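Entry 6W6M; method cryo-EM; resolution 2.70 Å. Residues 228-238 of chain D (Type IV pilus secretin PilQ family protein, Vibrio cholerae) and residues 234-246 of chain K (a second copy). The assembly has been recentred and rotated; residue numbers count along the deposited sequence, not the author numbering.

Chain D (228-238) PKEELDLREKQ
Chain K 234-246: LREKQALEKARLA

How do the two backbones lie? Both are helical: P228(D), at the N-cap position with phi/psi -67/154, leads into helix 229-238, and chain K is helical from 234 to 246, with phi near -65° and psi near -42°. The axes run in the same direction, 14° apart, and approach to 12.4 Å, leaving side chains to bridge the gap. Register is set by D233(D) CA to K242(K) CA at 8.2 Å and K237(D) CA to A246(K) CA at 9.0 Å. Within each helix, i to i+4 bonds run near 2.9 Å; the first, L232(D) N to P228(D) O, is weak at 3.4 Å.

What does K229(D) meet? Its CA-to-CB bond points toward chain K, and an m, t, t, p chain extends NZ to 3.1 Å from both NH1 and NH2 of R235(K). R235(K) starts sideways, but t, t, t with chi4 at 96° brings its guanidinium across, edge toward the amine. All three nitrogens are donors, so this is a close approach of like charges without a hydrogen bond.

Why does Q238(K) not bond to D233(D)? Both point toward the partner helix. Q238(K) is t, t with chi3 -5°; D233(D) has chi1 -91°, between wells, and chi2 -52°. D233(D) OD2 stops 3.6 Å from Q238(K) NE2, a polar pairing too long to count as a hydrogen bond. The amide also lies beside the lysine stem, Q238(K) NE2 to K229(D) CB being 4.3 Å.

What closes the C-terminal end? K237(D) leaves sideways, t, t, then bends through m, m, bringing its NZ to 3.7 Å from L245(K) CD1, a nonpolar methyl (chi1 t, chi2 141°). K242(K) is modelled only to CB, 4.5 Å from D233(D) OD1. The whole contact buries just 272 Å².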

# COMPACT_ATOMS: atom_id res chain seq x y z
N PRO D 228 -21.11 76.41 2.29
CA PRO D 228 -21.73 75.29 1.57
C PRO D 228 -21.24 73.95 2.09
O PRO D 228 -20.13 73.83 2.62
CB PRO D 228 -21.30 75.52 0.11
CG PRO D 228 -20.13 76.43 0.19
CD PRO D 228 -20.36 77.29 1.38
N LYS D 229 -22.08 72.93 1.93
CA LYS D 229 -21.74 71.60 2.41
C LYS D 229 -20.54 71.02 1.66
O LYS D 229 -19.82 70.18 2.21
CB LYS D 229 -22.94 70.66 2.28
CG LYS D 229 -24.10 71.01 3.19
CD LYS D 229 -25.20 69.97 3.06
CE LYS D 229 -26.31 70.24 4.06
NZ LYS D 229 -27.11 71.45 3.71
N GLU D 230 -20.32 71.46 0.42
CA GLU D 230 -19.21 70.93 -0.37
C GLU D 230 -17.87 71.23 0.29
O GLU D 230 -17.04 70.33 0.45
CB GLU D 230 -19.27 71.49 -1.78
CG GLU D 230 -19.89 72.87 -1.87
CD GLU D 230 -20.11 73.33 -3.30
OE1 GLU D 230 -19.46 72.77 -4.21
OE2 GLU D 230 -20.93 74.24 -3.51
N GLU D 231 -17.65 72.48 0.69
CA GLU D 231 -16.40 72.83 1.34
C GLU D 231 -16.25 72.14 2.69
O GLU D 231 -15.14 71.75 3.06
CB GLU D 231 -16.29 74.34 1.52
CG GLU D 231 -16.01 75.10 0.24
CD GLU D 231 -15.55 76.52 0.50
OE1 GLU D 231 -15.07 76.79 1.62
OE2 GLU D 231 -15.66 77.36 -0.42
N LEU D 232 -17.35 71.97 3.43
CA LEU D 232 -17.26 71.31 4.73
C LEU D 232 -16.86 69.84 4.57
O LEU D 232 -15.96 69.35 5.26
CB LEU D 232 -18.60 71.43 5.46
CG LEU D 232 -19.04 72.83 5.87
CD1 LEU D 232 -20.44 72.81 6.45
CD2 LEU D 232 -18.07 73.44 6.87
N ASP D 233 -17.52 69.13 3.65
CA ASP D 233 -17.17 67.74 3.41
C ASP D 233 -15.76 67.61 2.83
O ASP D 233 -15.05 66.66 3.15
CB ASP D 233 -18.20 67.10 2.48
CG ASP D 233 -19.34 66.44 3.24
OD1 ASP D 233 -19.06 65.63 4.15
OD2 ASP D 233 -20.51 66.74 2.94
N LEU D 234 -15.34 68.57 2.00
CA LEU D 234 -13.98 68.53 1.48
C LEU D 234 -12.97 68.70 2.60
O LEU D 234 -11.95 68.00 2.64
CB LEU D 234 -13.79 69.61 0.42
CG LEU D 234 -12.43 69.55 -0.29
CD1 LEU D 234 -12.46 68.53 -1.41
CD2 LEU D 234 -12.03 70.92 -0.81
N ARG D 235 -13.22 69.64 3.51
CA ARG D 235 -12.31 69.86 4.63
C ARG D 235 -12.25 68.62 5.52
O ARG D 235 -11.16 68.23 5.98
CB ARG D 235 -12.77 71.08 5.43
CG ARG D 235 -11.82 71.52 6.51
CD ARG D 235 -12.33 72.78 7.20
NE ARG D 235 -11.44 73.23 8.27
CZ ARG D 235 -10.50 74.16 8.12
NH1 ARG D 235 -10.33 74.75 6.95
NH2 ARG D 235 -9.73 74.50 9.15
N GLU D 236 -13.39 67.98 5.76
CA GLU D 236 -13.40 66.77 6.57
C GLU D 236 -12.61 65.65 5.90
O GLU D 236 -11.83 64.94 6.56
CB GLU D 236 -14.84 66.33 6.85
CG GLU D 236 -15.50 67.10 7.96
CD GLU D 236 -16.82 66.49 8.37
OE1 GLU D 236 -17.15 65.40 7.86
OE2 GLU D 236 -17.53 67.10 9.20
N LYS D 237 -12.81 65.45 4.60
CA LYS D 237 -12.07 64.41 3.89
C LYS D 237 -10.58 64.70 3.89
O LYS D 237 -9.76 63.79 4.04
CB LYS D 237 -12.59 64.26 2.47
CG LYS D 237 -12.00 63.10 1.71
CD LYS D 237 -12.49 63.07 0.27
CE LYS D 237 -13.98 62.79 0.20
NZ LYS D 237 -14.30 61.40 0.62
N GLN D 238 -10.20 65.97 3.74
CA GLN D 238 -8.79 66.33 3.80
C GLN D 238 -8.20 66.00 5.17
O GLN D 238 -7.11 65.43 5.26
CB GLN D 238 -8.61 67.82 3.50
CG GLN D 238 -7.16 68.28 3.40
CD GLN D 238 -7.04 69.71 2.94
OE1 GLN D 238 -8.03 70.35 2.59
NE2 GLN D 238 -5.81 70.23 2.91
N LEU K 234 -30.65 63.23 -4.19
CA LEU K 234 -29.22 63.53 -4.17
C LEU K 234 -28.75 63.83 -2.75
O LEU K 234 -27.69 63.36 -2.33
CB LEU K 234 -28.91 64.70 -5.09
CG LEU K 234 -27.42 65.01 -5.24
CD1 LEU K 234 -26.80 64.09 -6.29
CD2 LEU K 234 -27.18 66.47 -5.59
N ARG K 235 -29.53 64.62 -2.01
CA ARG K 235 -29.17 64.93 -0.63
C ARG K 235 -29.14 63.67 0.23
O ARG K 235 -28.24 63.49 1.06
CB ARG K 235 -30.15 65.96 -0.07
CG ARG K 235 -29.79 66.51 1.29
CD ARG K 235 -30.79 67.56 1.73
NE ARG K 235 -30.48 68.11 3.05
CZ ARG K 235 -29.80 69.23 3.26
NH1 ARG K 235 -29.36 69.94 2.23
NH2 ARG K 235 -29.56 69.65 4.49
N GLU K 236 -30.11 62.78 0.03
CA GLU K 236 -30.13 61.53 0.79
C GLU K 236 -28.92 60.67 0.47
O GLU K 236 -28.29 60.10 1.37
CB GLU K 236 -31.43 60.77 0.51
CG GLU K 236 -32.61 61.29 1.30
CD GLU K 236 -33.80 60.37 1.19
OE1 GLU K 236 -33.66 59.28 0.60
OE2 GLU K 236 -34.89 60.74 1.69
N LYS K 237 -28.58 60.54 -0.82
CA LYS K 237 -27.41 59.75 -1.19
C LYS K 237 -26.13 60.36 -0.64
O LYS K 237 -25.23 59.63 -0.19
CB LYS K 237 -27.33 59.61 -2.71
CG LYS K 237 -26.25 58.66 -3.18
CD LYS K 237 -26.16 58.65 -4.69
CE LYS K 237 -27.41 58.05 -5.32
NZ LYS K 237 -27.54 56.59 -5.04
N GLN K 238 -26.03 61.69 -0.65
CA GLN K 238 -24.86 62.34 -0.07
C GLN K 238 -24.75 62.03 1.42
O GLN K 238 -23.67 61.72 1.92
CB GLN K 238 -24.94 63.85 -0.29
CG GLN K 238 -23.70 64.62 0.16
CD GLN K 238 -23.76 66.08 -0.24
OE1 GLN K 238 -24.68 66.51 -0.94
NE2 GLN K 238 -22.76 66.85 0.19
N ALA K 239 -25.87 62.12 2.15
CA ALA K 239 -25.83 61.86 3.58
C ALA K 239 -25.46 60.41 3.88
O ALA K 239 -24.66 60.13 4.78
CB ALA K 239 -27.17 62.22 4.22
N LEU K 240 -26.02 59.47 3.11
CA LEU K 240 -25.69 58.07 3.31
C LEU K 240 -24.22 57.79 3.02
O LEU K 240 -23.55 57.08 3.78
CB LEU K 240 -26.58 57.18 2.43
CG LEU K 240 -28.03 57.06 2.87
CD1 LEU K 240 -28.76 56.02 2.04
CD2 LEU K 240 -28.11 56.73 4.35
N GLU K 241 -23.70 58.34 1.92
CA GLU K 241 -22.29 58.12 1.60
C GLU K 241 -21.39 58.73 2.66
O GLU K 241 -20.36 58.14 3.03
CB GLU K 241 -21.97 58.68 0.22
CG GLU K 241 -20.59 58.32 -0.31
CD GLU K 241 -19.53 59.36 0.04
OE1 GLU K 241 -19.89 60.45 0.52
OE2 GLU K 241 -18.33 59.08 -0.19
N LYS K 242 -21.75 59.91 3.17
CA LYS K 242 -20.96 60.52 4.23
C LYS K 242 -20.93 59.63 5.47
O LYS K 242 -19.87 59.40 6.06
CB LYS K 242 -21.51 61.90 4.58
N ALA K 243 -22.10 59.12 5.88
CA ALA K 243 -22.16 58.25 7.05
C ALA K 243 -21.33 56.99 6.84
O ALA K 243 -20.55 56.60 7.72
CB ALA K 243 -23.62 57.89 7.36
N ARG K 244 -21.47 56.35 5.68
CA ARG K 244 -20.75 55.10 5.43
C ARG K 244 -19.25 55.32 5.40
O ARG K 244 -18.49 54.51 5.94
CB ARG K 244 -21.24 54.47 4.13
N LEU K 245 -18.79 56.41 4.78
CA LEU K 245 -17.36 56.65 4.70
C LEU K 245 -16.79 57.07 6.05
O LEU K 245 -15.66 56.70 6.40
CB LEU K 245 -17.05 57.69 3.63
CG LEU K 245 -15.58 57.83 3.23
CD1 LEU K 245 -15.46 58.05 1.73
CD2 LEU K 245 -14.90 58.97 4.00
N ALA K 246 -17.55 57.85 6.82
CA ALA K 246 -17.07 58.25 8.14
C ALA K 246 -17.00 57.06 9.08
O ALA K 246 -16.09 56.96 9.91
CB ALA K 246 -17.98 59.34 8.72